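Local coordinates for nucleocapsid protein (Rift Valley fever virus, PDB 3LYF) that encapsidates the single-stranded viral genomic RNA, shielding it from nucleases and forming the ribonucleoprotein that serves as template for transcription and replication, at residues Leu60-Gly65 / Val120-Trp125; Thr115-Val120 / Pro141-His146; Asp2-Leu7 / Asp53-Ile58. All blocks are in the same frame, centred on the assembly; numbering follows the deposited sequence.

Contact 1 of 3, residues Leu60-Gly65 / Val120-Trp125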
ATOM      1  N   LEU A  60      -9.507 -10.437  -6.980  1.00 15.56           N
ATOM      2  CA  LEU A  60     -10.561  -9.937  -7.861  1.00 14.55           C
ATOM      3  C   LEU A  60     -11.689  -9.324  -7.044  1.00 14.26           C
ATOM      4  O   LEU A  60     -12.162  -8.234  -7.361  1.00 15.96           O
ATOM      5  CB  LEU A  60     -11.086 -11.039  -8.772  1.00 13.82           C
ATOM      6  CG  LEU A  60     -10.119 -11.595  -9.836  1.00 12.42           C
ATOM      7  CD1 LEU A  60     -10.665 -12.871 -10.491  1.00 12.18           C
ATOM      8  CD2 LEU A  60      -9.868 -10.547 -10.887  1.00 15.43           C
ATOM      9  N   ALA A  61     -12.111 -10.018  -6.005  1.00 15.13           N
ATOM     10  CA  ALA A  61     -13.206  -9.527  -5.153  1.00 15.40           C
ATOM     11  C   ALA A  61     -12.858  -8.191  -4.471  1.00 15.56           C
ATOM     12  O   ALA A  61     -13.758  -7.364  -4.242  1.00 17.20           O
ATOM     13  CB  ALA A  61     -13.550 -10.540  -4.089  1.00 14.77           C
ATOM     14  N   LEU A  62     -11.610  -8.063  -4.014  1.00 14.39           N
ATOM     15  CA  LEU A  62     -11.170  -6.860  -3.281  1.00 14.59           C
ATOM     16  C   LEU A  62     -10.869  -5.670  -4.184  1.00 14.34           C
ATOM     17  O   LEU A  62     -11.071  -4.526  -3.793  1.00 15.98           O
ATOM     18  CB  LEU A  62      -9.903  -7.159  -2.432  1.00 14.69           C
ATOM     19  CG  LEU A  62     -10.002  -8.100  -1.243  1.00 15.96           C
ATOM     20  CD1 LEU A  62      -8.685  -8.320  -0.459  1.00 14.34           C
ATOM     21  CD2 LEU A  62     -11.035  -7.606  -0.335  1.00 19.08           C
ATOM     22  N   THR A  63     -10.370  -5.930  -5.381  1.00 14.80           N
ATOM     23  CA  THR A  63      -9.848  -4.878  -6.216  1.00 14.79           C
ATOM     24  C   THR A  63     -10.715  -4.573  -7.438  1.00 15.72           C
ATOM     25  O   THR A  63     -10.652  -3.456  -7.942  1.00 15.79           O
ATOM     26  CB  THR A  63      -8.396  -5.143  -6.668  1.00 14.09           C
ATOM     27  OG1 THR A  63      -8.318  -6.229  -7.614  1.00 14.59           O
ATOM     28  CG2 THR A  63      -7.500  -5.390  -5.469  1.00 13.48           C
ATOM     29  N   ARG A  64     -11.535  -5.528  -7.886  1.00 16.48           N
ATOM     30  CA  ARG A  64     -12.343  -5.310  -9.094  1.00 17.52           C
ATOM     31  C   ARG A  64     -13.843  -5.410  -8.949  1.00 19.13           C
ATOM     32  O   ARG A  64     -14.568  -4.807  -9.747  1.00 21.37           O
ATOM     33  CB  ARG A  64     -11.890  -6.249 -10.217  1.00 17.46           C
ATOM     34  CG  ARG A  64     -10.408  -6.105 -10.684  1.00 18.20           C
ATOM     35  CD  ARG A  64     -10.057  -4.712 -11.241  1.00 19.20           C
ATOM     36  NE  ARG A  64     -11.077  -4.222 -12.161  1.00 18.04           N
ATOM     37  CZ  ARG A  64     -11.146  -4.485 -13.467  1.00 19.31           C
ATOM     38  NH1 ARG A  64     -10.265  -5.246 -14.083  1.00 21.79           N
ATOM     39  NH2 ARG A  64     -12.162  -3.996 -14.176  1.00 22.77           N
ATOM     40  N   GLY A  65     -14.338  -6.196  -7.995  1.00 19.61           N
ATOM     41  CA  GLY A  65     -15.768  -6.356  -7.838  1.00 19.99           C
ATOM     42  C   GLY A  65     -16.280  -7.786  -7.801  1.00 20.28           C
ATOM     43  O   GLY A  65     -15.520  -8.716  -7.512  1.00 21.26           O
ATOM     44  N   VAL A 120      -3.626  -5.826   4.096  1.00 18.91           N
ATOM     45  CA  VAL A 120      -2.363  -5.176   4.460  1.00 19.88           C
ATOM     46  C   VAL A 120      -1.583  -4.803   3.184  1.00 19.20           C
ATOM     47  O   VAL A 120      -1.044  -3.699   3.072  1.00 20.73           O
ATOM     48  CB  VAL A 120      -1.514  -6.099   5.391  1.00 19.03           C
ATOM     49  CG1 VAL A 120      -0.082  -5.558   5.607  1.00 20.46           C
ATOM     50  CG2 VAL A 120      -2.180  -6.218   6.752  1.00 21.33           C
ATOM     51  N   VAL A 121      -1.564  -5.680   2.193  1.00 18.44           N
ATOM     52  CA  VAL A 121      -0.846  -5.369   0.934  1.00 17.85           C
ATOM     53  C   VAL A 121      -1.690  -4.596  -0.099  1.00 18.27           C
ATOM     54  O   VAL A 121      -1.148  -3.782  -0.886  1.00 20.31           O
ATOM     55  CB  VAL A 121      -0.262  -6.675   0.293  1.00 18.36           C
ATOM     56  CG1 VAL A 121       0.195  -6.463  -1.182  1.00 21.52           C
ATOM     57  CG2 VAL A 121       0.884  -7.169   1.147  1.00 17.91           C
ATOM     58  N   LEU A 122      -2.991  -4.842  -0.123  1.00 16.72           N
ATOM     59  CA  LEU A 122      -3.857  -4.348  -1.197  1.00 16.68           C
ATOM     60  C   LEU A 122      -4.593  -3.057  -0.836  1.00 15.83           C
ATOM     61  O   LEU A 122      -5.446  -2.556  -1.571  1.00 15.31           O
ATOM     62  CB  LEU A 122      -4.852  -5.409  -1.567  1.00 16.86           C
ATOM     63  CG  LEU A 122      -4.220  -6.570  -2.323  1.00 17.08           C
ATOM     64  CD1 LEU A 122      -5.328  -7.596  -2.604  1.00 20.32           C
ATOM     65  CD2 LEU A 122      -3.542  -6.106  -3.625  1.00 20.43           C
ATOM     66  N   SER A 123      -4.187  -2.490   0.278  1.00 17.08           N
ATOM     67  CA  SER A 123      -4.802  -1.278   0.844  1.00 18.13           C
ATOM     68  C   SER A 123      -5.059  -0.113  -0.163  1.00 18.69           C
ATOM     69  O   SER A 123      -6.118   0.530  -0.107  1.00 18.42           O
ATOM     70  CB  SER A 123      -3.884  -0.775   1.958  1.00 17.81           C
ATOM     71  OG  SER A 123      -4.344   0.440   2.460  1.00 20.90           O
ATOM     72  N   GLU A 124      -4.084   0.185  -1.039  1.00 17.90           N
ATOM     73  CA  GLU A 124      -4.246   1.283  -2.009  1.00 18.47           C
ATOM     74  C   GLU A 124      -5.062   0.927  -3.276  1.00 18.33           C
ATOM     75  O   GLU A 124      -5.395   1.790  -4.081  1.00 17.92           O
ATOM     76  CB  GLU A 124      -2.877   1.858  -2.381  1.00 18.84           C
ATOM     77  CG  GLU A 124      -2.209   2.560  -1.239  1.00 19.84           C
ATOM     78  CD  GLU A 124      -2.950   3.797  -0.788  1.00 21.52           C
ATOM     79  OE1 GLU A 124      -3.408   4.561  -1.639  1.00 24.31           O
ATOM     80  OE2 GLU A 124      -3.146   3.963   0.432  1.00 29.12           O
ATOM     81  N   TRP A 125      -5.480  -0.340  -3.379  1.00 18.52           N
ATOM     82  CA  TRP A 125      -6.313  -0.818  -4.487  1.00 17.56           C
ATOM     83  C   TRP A 125      -7.819  -0.919  -4.235  1.00 17.69           C
ATOM     84  O   TRP A 125      -8.605  -1.209  -5.161  1.00 18.55           O
ATOM     85  CB  TRP A 125      -5.848  -2.224  -4.842  1.00 16.79           C
ATOM     86  CG  TRP A 125      -4.443  -2.378  -5.311  1.00 15.92           C
ATOM     87  CD1 TRP A 125      -3.300  -2.527  -4.541  1.00 15.01           C
ATOM     88  CD2 TRP A 125      -4.020  -2.492  -6.661  1.00 15.98           C
ATOM     89  NE1 TRP A 125      -2.217  -2.692  -5.341  1.00 17.25           N
ATOM     90  CE2 TRP A 125      -2.626  -2.677  -6.650  1.00 13.54           C
ATOM     91  CE3 TRP A 125      -4.689  -2.420  -7.895  1.00 15.87           C
ATOM     92  CZ2 TRP A 125      -1.888  -2.833  -7.813  1.00 17.66           C
ATOM     93  CZ3 TRP A 125      -3.947  -2.606  -9.051  1.00 17.13           C
ATOM     94  CH2 TRP A 125      -2.571  -2.788  -9.005  1.00 14.29           C
TER
HETATM   95  O   HOH W   1      -8.428  -1.471  -8.017  1.00 25.77           O
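Thr-63 and Trp-125 meet through aliphatic carbon: the methyl CG2 of Thr-63 lies 3.6 Å from CB of Trp-125, and the two side chains run side by side in the same direction. In this all-helical nucleocapsid fold the contact joins the C-terminal ends of two helices, 50-63 and 112-122, at a buried site. One turn away from Trp-125, Leu-122 brings CD1 near the same threonine methyl and also reaches CD1 of Leu-62 at 4.0 Å, the two leucine side chains crossing at about a right angle. Besides these apolar touches, water 1 bridges the two backbones: it donates to both carbonyls, O of Thr-63 at 3.0 Å and O of Trp-125 at 2.9 Å.

What presents the methyl is the rotation of Thr-63. With chi1 at 70°, OG1 sits between the backbone N and the carbonyl carbon and turns back to the carbonyl O of Val-59 in its own helix, while CG2 is left to face the tryptophan. Trp-125, a residue important for dimerization, is also held at its indole nitrogen, NE1 being hydrogen-bonded to OE1 of Gln-5 in the N-terminal helix, residues 3-10, and the second subunit packs its own Gln-5 against the same side chain. N of Trp-125 bonds to O of Leu-122 at 2.9 Å, whereas O of Leu-60 accepts from N of both Arg-64 and Gly-65, at 2.8 and 3.0 Å.

Contact 2 of 3, residues Thr115-Val120 / Pro141-His146; sequences TCQALV and PRHMMH
A methyl group of Val-120 presses on the imidazole of His-143: CG2 stands 3.2 Å above the ring plane, offset toward the rim, and comes within 3.3 Å of CE1 of His-143. This CH-pi contact covers one face, while the ring edge is used by Gln-117. NE2 of His-143 donates to OE1 of Gln-117 over 2.7 Å in a nearly straight bond (165°). The acceptor lies in the ring plane, but seen from the amide the donor stands 49° out of the carbonyl plane, so the bond does not follow a lone pair. Gln-117 starts away from the loop and gets there by bending at chi2 (51°), which folds its amide back alongside the ring. Outside the two segments Phe-221 stacks on His-143, and ND1 bonds to a glycerol probably carried over from crystallisation.

Here helix 112-122 docks against the loop between helices 130-136 and 159-180, whose residues 142-144 form a short 3-10 turn, followed by an inverse gamma turn centred on Met-145. Leu-119 packs against the backbone of both turns. Its CD1 lies 3.2 Å from O of Arg-142, its CD2 lies 3.4 Å from O of Met-145, and both methyls rest on CB of His-146, whose side chain crosses that of the leucine at about a right angle. The carbonyl O of His-143, buried here against CB and SG of Cys-116, has no hydrogen-bonding partner in the model. At the far end, CG2 of Thr-115 makes an off-centre CH-pi contact with the ring of His-146, 3.8 Å from its ND1, an atom that is hydrogen-bonded to Ser-148 OG.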
ATOM      1  N   THR A 115      -8.479 -13.222   3.264  1.00 14.46           N
ATOM      2  CA  THR A 115      -8.913 -11.951   2.704  1.00 14.25           C
ATOM      3  C   THR A 115      -8.392 -10.768   3.536  1.00 15.22           C
ATOM      4  O   THR A 115      -7.935  -9.753   3.000  1.00 14.40           O
ATOM      5  CB  THR A 115     -10.461 -11.910   2.608  1.00 14.39           C
ATOM      6  OG1 THR A 115     -10.874 -12.995   1.778  1.00 13.17           O
ATOM      7  CG2 THR A 115     -10.999 -10.603   1.997  1.00 10.61           C
ATOM      8  N   CYS A 116      -8.549 -10.858   4.853  1.00 15.85           N
ATOM      9  CA  CYS A 116      -8.223  -9.741   5.698  1.00 17.18           C
ATOM     10  C   CYS A 116      -6.725  -9.573   5.789  1.00 17.74           C
ATOM     11  O   CYS A 116      -6.255  -8.448   5.829  1.00 17.86           O
ATOM     12  CB  CYS A 116      -8.870  -9.878   7.089  1.00 17.14           C
ATOM     13  SG  CYS A 116     -10.618  -9.737   7.039  1.00 22.10           S
ATOM     14  N   GLN A 117      -5.959 -10.669   5.783  1.00 19.06           N
ATOM     15  CA  GLN A 117      -4.504 -10.547   5.738  1.00 20.47           C
ATOM     16  C   GLN A 117      -4.020  -9.916   4.425  1.00 20.19           C
ATOM     17  O   GLN A 117      -3.065  -9.128   4.435  1.00 20.45           O
ATOM     18  CB  GLN A 117      -3.826 -11.913   6.012  1.00 21.70           C
ATOM     19  CG  GLN A 117      -2.311 -11.896   6.084  1.00 25.50           C
ATOM     20  CD  GLN A 117      -1.732 -10.828   7.026  1.00 29.09           C
ATOM     21  OE1 GLN A 117      -2.170 -10.669   8.172  1.00 32.77           O
ATOM     22  NE2 GLN A 117      -0.734 -10.087   6.530  1.00 28.90           N
ATOM     23  N   ALA A 118      -4.717 -10.168   3.314  1.00 18.82           N
ATOM     24  CA  ALA A 118      -4.372  -9.522   2.045  1.00 18.45           C
ATOM     25  C   ALA A 118      -4.557  -7.991   2.048  1.00 18.08           C
ATOM     26  O   ALA A 118      -3.906  -7.280   1.256  1.00 17.57           O
ATOM     27  CB  ALA A 118      -5.189 -10.131   0.892  1.00 18.69           C
ATOM     28  N   LEU A 119      -5.429  -7.501   2.926  1.00 18.11           N
ATOM     29  CA  LEU A 119      -5.764  -6.096   2.964  1.00 18.04           C
ATOM     30  C   LEU A 119      -4.583  -5.230   3.374  1.00 18.74           C
ATOM     31  O   LEU A 119      -4.554  -4.052   3.007  1.00 18.59           O
ATOM     32  CB  LEU A 119      -6.937  -5.817   3.888  1.00 17.99           C
ATOM     33  CG  LEU A 119      -8.293  -6.405   3.566  1.00 15.50           C
ATOM     34  CD1 LEU A 119      -9.149  -6.150   4.765  1.00 14.95           C
ATOM     35  CD2 LEU A 119      -8.910  -5.743   2.310  1.00 16.29           C
ATOM     36  N   VAL A 120      -3.626  -5.826   4.096  1.00 18.91           N
ATOM     37  CA  VAL A 120      -2.363  -5.176   4.460  1.00 19.88           C
ATOM     38  C   VAL A 120      -1.583  -4.803   3.184  1.00 19.20           C
ATOM     39  O   VAL A 120      -1.044  -3.699   3.072  1.00 20.73           O
ATOM     40  CB  VAL A 120      -1.514  -6.099   5.391  1.00 19.03           C
ATOM     41  CG1 VAL A 120      -0.082  -5.558   5.607  1.00 20.46           C
ATOM     42  CG2 VAL A 120      -2.180  -6.218   6.752  1.00 21.33           C
ATOM     43  N   PRO A 141      -6.742   0.246  11.185  1.00 22.26           N
ATOM     44  CA  PRO A 141      -6.252  -1.109  10.942  1.00 21.48           C
ATOM     45  C   PRO A 141      -6.690  -1.646   9.580  1.00 21.67           C
ATOM     46  O   PRO A 141      -7.903  -1.817   9.346  1.00 22.27           O
ATOM     47  CB  PRO A 141      -6.860  -1.943  12.090  1.00 21.93           C
ATOM     48  CG  PRO A 141      -7.488  -0.964  13.053  1.00 21.76           C
ATOM     49  CD  PRO A 141      -7.811   0.268  12.202  1.00 21.41           C
ATOM     50  N   ARG A 142      -5.717  -1.925   8.710  1.00 20.99           N
ATOM     51  CA  ARG A 142      -5.981  -2.440   7.352  1.00 20.64           C
ATOM     52  C   ARG A 142      -6.772  -3.753   7.404  1.00 19.43           C
ATOM     53  O   ARG A 142      -7.648  -3.965   6.557  1.00 18.61           O
ATOM     54  CB  ARG A 142      -4.684  -2.686   6.536  1.00 21.20           C
ATOM     55  CG  ARG A 142      -3.818  -1.457   6.156  1.00 23.07           C
ATOM     56  CD  ARG A 142      -4.424  -0.129   6.393  1.00 25.52           C
ATOM     57  NE  ARG A 142      -3.574   0.948   5.850  1.00 25.28           N
ATOM     58  CZ  ARG A 142      -3.572   2.199   6.304  1.00 26.26           C
ATOM     59  NH1 ARG A 142      -4.358   2.556   7.327  1.00 25.44           N
ATOM     60  NH2 ARG A 142      -2.777   3.112   5.734  1.00 25.94           N
ATOM     61  N   HIS A 143      -6.486  -4.610   8.390  1.00 18.81           N
ATOM     62  CA  HIS A 143      -7.219  -5.905   8.543  1.00 18.60           C
ATOM     63  C   HIS A 143      -8.727  -5.731   8.692  1.00 17.73           C
ATOM     64  O   HIS A 143      -9.478  -6.692   8.530  1.00 18.34           O
ATOM     65  CB  HIS A 143      -6.691  -6.723   9.717  1.00 19.16           C
ATOM     66  CG  HIS A 143      -5.310  -7.278   9.519  1.00 20.56           C
ATOM     67  ND1 HIS A 143      -4.181  -6.646   9.993  1.00 23.72           N
ATOM     68  CD2 HIS A 143      -4.876  -8.411   8.916  1.00 24.36           C
ATOM     69  CE1 HIS A 143      -3.112  -7.354   9.674  1.00 24.22           C
ATOM     70  NE2 HIS A 143      -3.507  -8.430   9.018  1.00 23.89           N
ATOM     71  N   MET A 144      -9.204  -4.524   8.963  1.00 16.61           N
ATOM     72  CA  MET A 144     -10.629  -4.326   9.130  1.00 17.39           C
ATOM     73  C   MET A 144     -11.309  -3.865   7.863  1.00 15.84           C
ATOM     74  O   MET A 144     -12.533  -3.689   7.856  1.00 16.10           O
ATOM     75  CB  MET A 144     -10.930  -3.332  10.247  1.00 18.22           C
ATOM     76  CG  MET A 144     -10.591  -3.806  11.633  1.00 19.85           C
ATOM     77  SD  MET A 144     -11.103  -2.655  12.938  1.00 22.97           S
ATOM     78  CE  MET A 144     -11.000  -3.764  14.317  1.00 17.86           C
ATOM     79  N   MET A 145     -10.539  -3.644   6.801  1.00 14.08           N
ATOM     80  CA  MET A 145     -11.058  -2.939   5.609  1.00 14.45           C
ATOM     81  C   MET A 145     -11.743  -3.802   4.549  1.00 14.99           C
ATOM     82  O   MET A 145     -11.421  -3.744   3.301  1.00 14.21           O
ATOM     83  CB  MET A 145      -9.928  -2.108   4.995  1.00 15.05           C
ATOM     84  CG  MET A 145      -9.537  -1.001   5.929  1.00 16.25           C
ATOM     85  SD  MET A 145      -8.265   0.069   5.253  1.00 18.78           S
ATOM     86  CE  MET A 145      -9.196   0.806   3.927  1.00 20.38           C
ATOM     87  N   HIS A 146     -12.668  -4.632   5.049  1.00 14.45           N
ATOM     88  CA  HIS A 146     -13.514  -5.442   4.171  1.00 15.62           C
ATOM     89  C   HIS A 146     -14.696  -5.971   4.997  1.00 15.17           C
ATOM     90  O   HIS A 146     -14.549  -6.244   6.191  1.00 15.15           O
ATOM     91  CB  HIS A 146     -12.720  -6.586   3.498  1.00 15.77           C
ATOM     92  CG  HIS A 146     -13.474  -7.228   2.368  1.00 17.81           C
ATOM     93  ND1 HIS A 146     -14.134  -8.433   2.492  1.00 16.58           N
ATOM     94  CD2 HIS A 146     -13.745  -6.777   1.121  1.00 17.97           C
ATOM     95  CE1 HIS A 146     -14.729  -8.723   1.345  1.00 16.22           C
ATOM     96  NE2 HIS A 146     -14.543  -7.717   0.513  1.00 18.46           N
TER

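Contact 3 of 3, residues Asp2-Leu7 / Asp53-Ile58; sequences DNYQEL and DAKKMI
Lys-55 carries most of the contact, its side chain laid out from helix 53-58 over the ring of Tyr-4 and on toward the first turn of helix 3-7. CG touches both CE1 of Tyr-4, at 3.6 Å, and CD1 of Leu-7, at 3.9 Å. Farther out, CE stands 3.5 Å above the plane of the Tyr-4 ring and over its centre, while the ammonium NZ lies over the same face as a cation-pi partner. On its side away from the ring, CE of Lys-55 lies 3.4 Å from OD1 of Asn-3, whose ND2 is turned instead to OE1 of Glu-6. The chain is extended throughout, from chi1 at 174° onward, and this holds NZ above the ring, near the start of the helix. There water 2 accepts from NZ of Lys-55 and donates to OD2 of Asp-2, each at 2.7 Å. The same OD2 caps the helix: Asp-2 is its N-cap, taking the N-H of Tyr-4 on the anti lone pair. Although bridged through water rather than in direct contact, NZ of Lys-55 would probably help stabilise the negative charge of Asp-2.

The axes of segments 3-7 and 53-58, parts of helices 3-10 and 50-63, approach to 10.0 Å and cross at -63°, in a helix-helix packing within the N-terminal region thought, by similarity, to be essential for oligomerization. Next in sequence, Lys-56 offers its CG to CD2 of Leu-7 at 4.1 Å, crossing the leucine at about a right angle.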
ATOM      1  N   ASP A   2       4.848  -8.268  -3.109  1.00 27.35           N
ATOM      2  CA  ASP A   2       4.037  -9.365  -2.596  1.00 25.83           C
ATOM      3  C   ASP A   2       3.166  -9.937  -3.730  1.00 24.73           C
ATOM      4  O   ASP A   2       2.690  -9.206  -4.595  1.00 23.76           O
ATOM      5  CB  ASP A   2       3.196  -8.861  -1.431  1.00 25.71           C
ATOM      6  CG  ASP A   2       2.483  -9.973  -0.704  1.00 25.24           C
ATOM      7  OD1 ASP A   2       2.889 -10.312   0.422  1.00 24.66           O
ATOM      8  OD2 ASP A   2       1.523 -10.513  -1.263  1.00 23.37           O
ATOM      9  N   ASN A   3       2.963 -11.254  -3.745  1.00 23.25           N
ATOM     10  CA  ASN A   3       2.221 -11.864  -4.858  1.00 21.99           C
ATOM     11  C   ASN A   3       0.778 -11.358  -4.943  1.00 20.28           C
ATOM     12  O   ASN A   3       0.207 -11.292  -6.041  1.00 19.53           O
ATOM     13  CB  ASN A   3       2.284 -13.383  -4.790  1.00 22.85           C
ATOM     14  CG  ASN A   3       1.529 -14.040  -5.909  1.00 23.76           C
ATOM     15  OD1 ASN A   3       0.533 -14.691  -5.672  1.00 25.59           O
ATOM     16  ND2 ASN A   3       1.981 -13.842  -7.138  1.00 25.12           N
ATOM     17  N   TYR A   4       0.208 -10.932  -3.819  1.00 18.71           N
ATOM     18  CA  TYR A   4      -1.105 -10.293  -3.871  1.00 18.93           C
ATOM     19  C   TYR A   4      -1.097  -9.055  -4.778  1.00 18.82           C
ATOM     20  O   TYR A   4      -2.041  -8.797  -5.542  1.00 18.72           O
ATOM     21  CB  TYR A   4      -1.561  -9.903  -2.483  1.00 18.96           C
ATOM     22  CG  TYR A   4      -2.253 -11.024  -1.709  1.00 19.68           C
ATOM     23  CD1 TYR A   4      -3.467 -11.542  -2.152  1.00 18.86           C
ATOM     24  CD2 TYR A   4      -1.721 -11.518  -0.512  1.00 19.70           C
ATOM     25  CE1 TYR A   4      -4.120 -12.557  -1.454  1.00 21.27           C
ATOM     26  CE2 TYR A   4      -2.410 -12.524   0.229  1.00 20.44           C
ATOM     27  CZ  TYR A   4      -3.593 -13.044  -0.278  1.00 20.64           C
ATOM     28  OH  TYR A   4      -4.277 -14.033   0.390  1.00 24.26           O
ATOM     29  N   GLN A   5      -0.035  -8.264  -4.669  1.00 18.34           N
ATOM     30  CA  GLN A   5       0.065  -7.101  -5.491  1.00 18.72           C
ATOM     31  C   GLN A   5       0.350  -7.484  -6.949  1.00 18.32           C
ATOM     32  O   GLN A   5      -0.191  -6.839  -7.857  1.00 16.50           O
ATOM     33  CB  GLN A   5       1.148  -6.137  -4.999  1.00 19.24           C
ATOM     34  CG  GLN A   5       1.160  -4.925  -5.927  1.00 22.24           C
ATOM     35  CD  GLN A   5       1.290  -3.624  -5.224  1.00 22.07           C
ATOM     36  OE1 GLN A   5       0.426  -3.252  -4.452  1.00 27.41           O
ATOM     37  NE2 GLN A   5       2.376  -2.928  -5.478  1.00 26.22           N
ATOM     38  N   GLU A   6       1.166  -8.524  -7.174  1.00 18.13           N
ATOM     39  CA  GLU A   6       1.462  -8.995  -8.540  1.00 18.69           C
ATOM     40  C   GLU A   6       0.194  -9.397  -9.241  1.00 17.73           C
ATOM     41  O   GLU A   6       0.015  -9.140 -10.411  1.00 17.31           O
ATOM     42  CB  GLU A   6       2.414 -10.192  -8.571  1.00 19.72           C
ATOM     43  CG  GLU A   6       3.765  -9.955  -7.943  1.00 24.24           C
ATOM     44  CD  GLU A   6       4.691 -11.118  -8.149  1.00 28.24           C
ATOM     45  OE1 GLU A   6       4.244 -12.261  -7.928  1.00 32.10           O
ATOM     46  OE2 GLU A   6       5.870 -10.895  -8.514  1.00 31.74           O
ATOM     47  N   LEU A   7      -0.720 -10.001  -8.484  1.00 18.33           N
ATOM     48  CA  LEU A   7      -2.002 -10.379  -9.004  1.00 16.53           C
ATOM     49  C   LEU A   7      -2.871  -9.154  -9.241  1.00 16.10           C
ATOM     50  O   LEU A   7      -3.608  -9.098 -10.213  1.00 15.56           O
ATOM     51  CB  LEU A   7      -2.664 -11.360  -8.058  1.00 16.69           C
ATOM     52  CG  LEU A   7      -2.011 -12.755  -7.961  1.00 17.46           C
ATOM     53  CD1 LEU A   7      -2.641 -13.558  -6.804  1.00 16.89           C
ATOM     54  CD2 LEU A   7      -2.168 -13.515  -9.298  1.00 18.12           C
ATOM     55  N   ASP A  53      -5.909 -20.738  -6.693  1.00 18.45           N
ATOM     56  CA  ASP A  53      -7.000 -20.104  -7.443  1.00 17.91           C
ATOM     57  C   ASP A  53      -7.824 -19.188  -6.551  1.00 17.31           C
ATOM     58  O   ASP A  53      -8.186 -18.079  -6.961  1.00 17.13           O
ATOM     59  CB  ASP A  53      -7.896 -21.134  -8.134  1.00 18.31           C
ATOM     60  CG  ASP A  53      -7.224 -21.796  -9.343  1.00 20.39           C
ATOM     61  OD1 ASP A  53      -6.262 -21.214  -9.874  1.00 19.24           O
ATOM     62  OD2 ASP A  53      -7.674 -22.903  -9.754  1.00 21.47           O
ATOM     63  N   ALA A  54      -8.174 -19.646  -5.352  1.00 16.98           N
ATOM     64  CA  ALA A  54      -8.890 -18.798  -4.423  1.00 16.70           C
ATOM     65  C   ALA A  54      -8.181 -17.461  -4.147  1.00 16.23           C
ATOM     66  O   ALA A  54      -8.850 -16.454  -3.888  1.00 16.92           O
ATOM     67  CB  ALA A  54      -9.174 -19.503  -3.118  1.00 15.51           C
ATOM     68  N   LYS A  55      -6.872 -17.472  -4.127  1.00 15.15           N
ATOM     69  CA  LYS A  55      -6.120 -16.263  -3.894  1.00 16.21           C
ATOM     70  C   LYS A  55      -6.377 -15.258  -5.008  1.00 15.35           C
ATOM     71  O   LYS A  55      -6.550 -14.068  -4.745  1.00 16.46           O
ATOM     72  CB  LYS A  55      -4.640 -16.593  -3.705  1.00 16.94           C
ATOM     73  CG  LYS A  55      -3.710 -15.400  -3.589  1.00 19.75           C
ATOM     74  CD  LYS A  55      -2.287 -15.818  -3.229  1.00 22.16           C
ATOM     75  CE  LYS A  55      -1.426 -14.616  -2.905  1.00 24.31           C
ATOM     76  NZ  LYS A  55      -0.170 -15.004  -2.193  1.00 23.33           N
ATOM     77  N   LYS A  56      -6.400 -15.740  -6.259  1.00 14.69           N
ATOM     78  CA  LYS A  56      -6.726 -14.904  -7.369  1.00 13.83           C
ATOM     79  C   LYS A  56      -8.102 -14.362  -7.240  1.00 13.39           C
ATOM     80  O   LYS A  56      -8.321 -13.173  -7.462  1.00 12.13           O
ATOM     81  CB  LYS A  56      -6.543 -15.643  -8.694  1.00 14.73           C
ATOM     82  CG  LYS A  56      -5.168 -16.217  -8.875  1.00 15.63           C
ATOM     83  CD  LYS A  56      -4.984 -16.813 -10.280  1.00 17.09           C
ATOM     84  CE  LYS A  56      -3.654 -17.546 -10.356  1.00 21.11           C
ATOM     85  NZ  LYS A  56      -3.369 -18.102 -11.689  1.00 21.88           N
ATOM     86  N   MET A  57      -9.062 -15.212  -6.860  1.00 13.34           N
ATOM     87  CA  MET A  57     -10.412 -14.720  -6.685  1.00 13.61           C
ATOM     88  C   MET A  57     -10.576 -13.692  -5.558  1.00 13.48           C
ATOM     89  O   MET A  57     -11.439 -12.828  -5.643  1.00 13.08           O
ATOM     90  CB  MET A  57     -11.357 -15.905  -6.465  1.00 14.25           C
ATOM     91  CG  MET A  57     -11.392 -16.789  -7.675  1.00 15.98           C
ATOM     92  SD  MET A  57     -12.655 -18.113  -7.641  1.00 23.60           S
ATOM     93  CE  MET A  57     -11.582 -19.465  -7.158  1.00 21.59           C
ATOM     94  N   ILE A  58      -9.823 -13.841  -4.470  1.00 13.03           N
ATOM     95  CA  ILE A  58      -9.814 -12.835  -3.407  1.00 12.81           C
ATOM     96  C   ILE A  58      -9.305 -11.494  -3.962  1.00 12.60           C
ATOM     97  O   ILE A  58      -9.896 -10.442  -3.670  1.00 13.27           O
ATOM     98  CB  ILE A  58      -8.953 -13.308  -2.208  1.00 12.41           C
ATOM     99  CG1 ILE A  58      -9.632 -14.445  -1.470  1.00 12.36           C
ATOM    100  CG2 ILE A  58      -8.607 -12.140  -1.239  1.00 12.79           C
ATOM    101  CD1 ILE A  58      -8.690 -15.251  -0.608  1.00 12.39           C
TER
HETATM  102  O   HOH W   2       1.401 -13.207  -0.946  1.00 26.02           O

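Overall arrangement
Along the chain, contact 3 closes before contacts 1 and 2 open, and those two alternate their segments and share Val-120. Helix 50-63 serves contacts 3 and 1, and helix 112-122 serves contacts 1 and 2, so the three form a continuous path through the helical fold. Contact 1 lies in the middle, its centre about 9 Å from each of the others, whose centres are about 14 Å apart. Leu-62 of contact 1 packs on His-146 of contact 2, and Gln-5, in the 2-7 segment, reaches Trp-125. The N-terminal helix is thus tied to a residue important for dimerization, where contacts 1 and 3 both touch the second subunit.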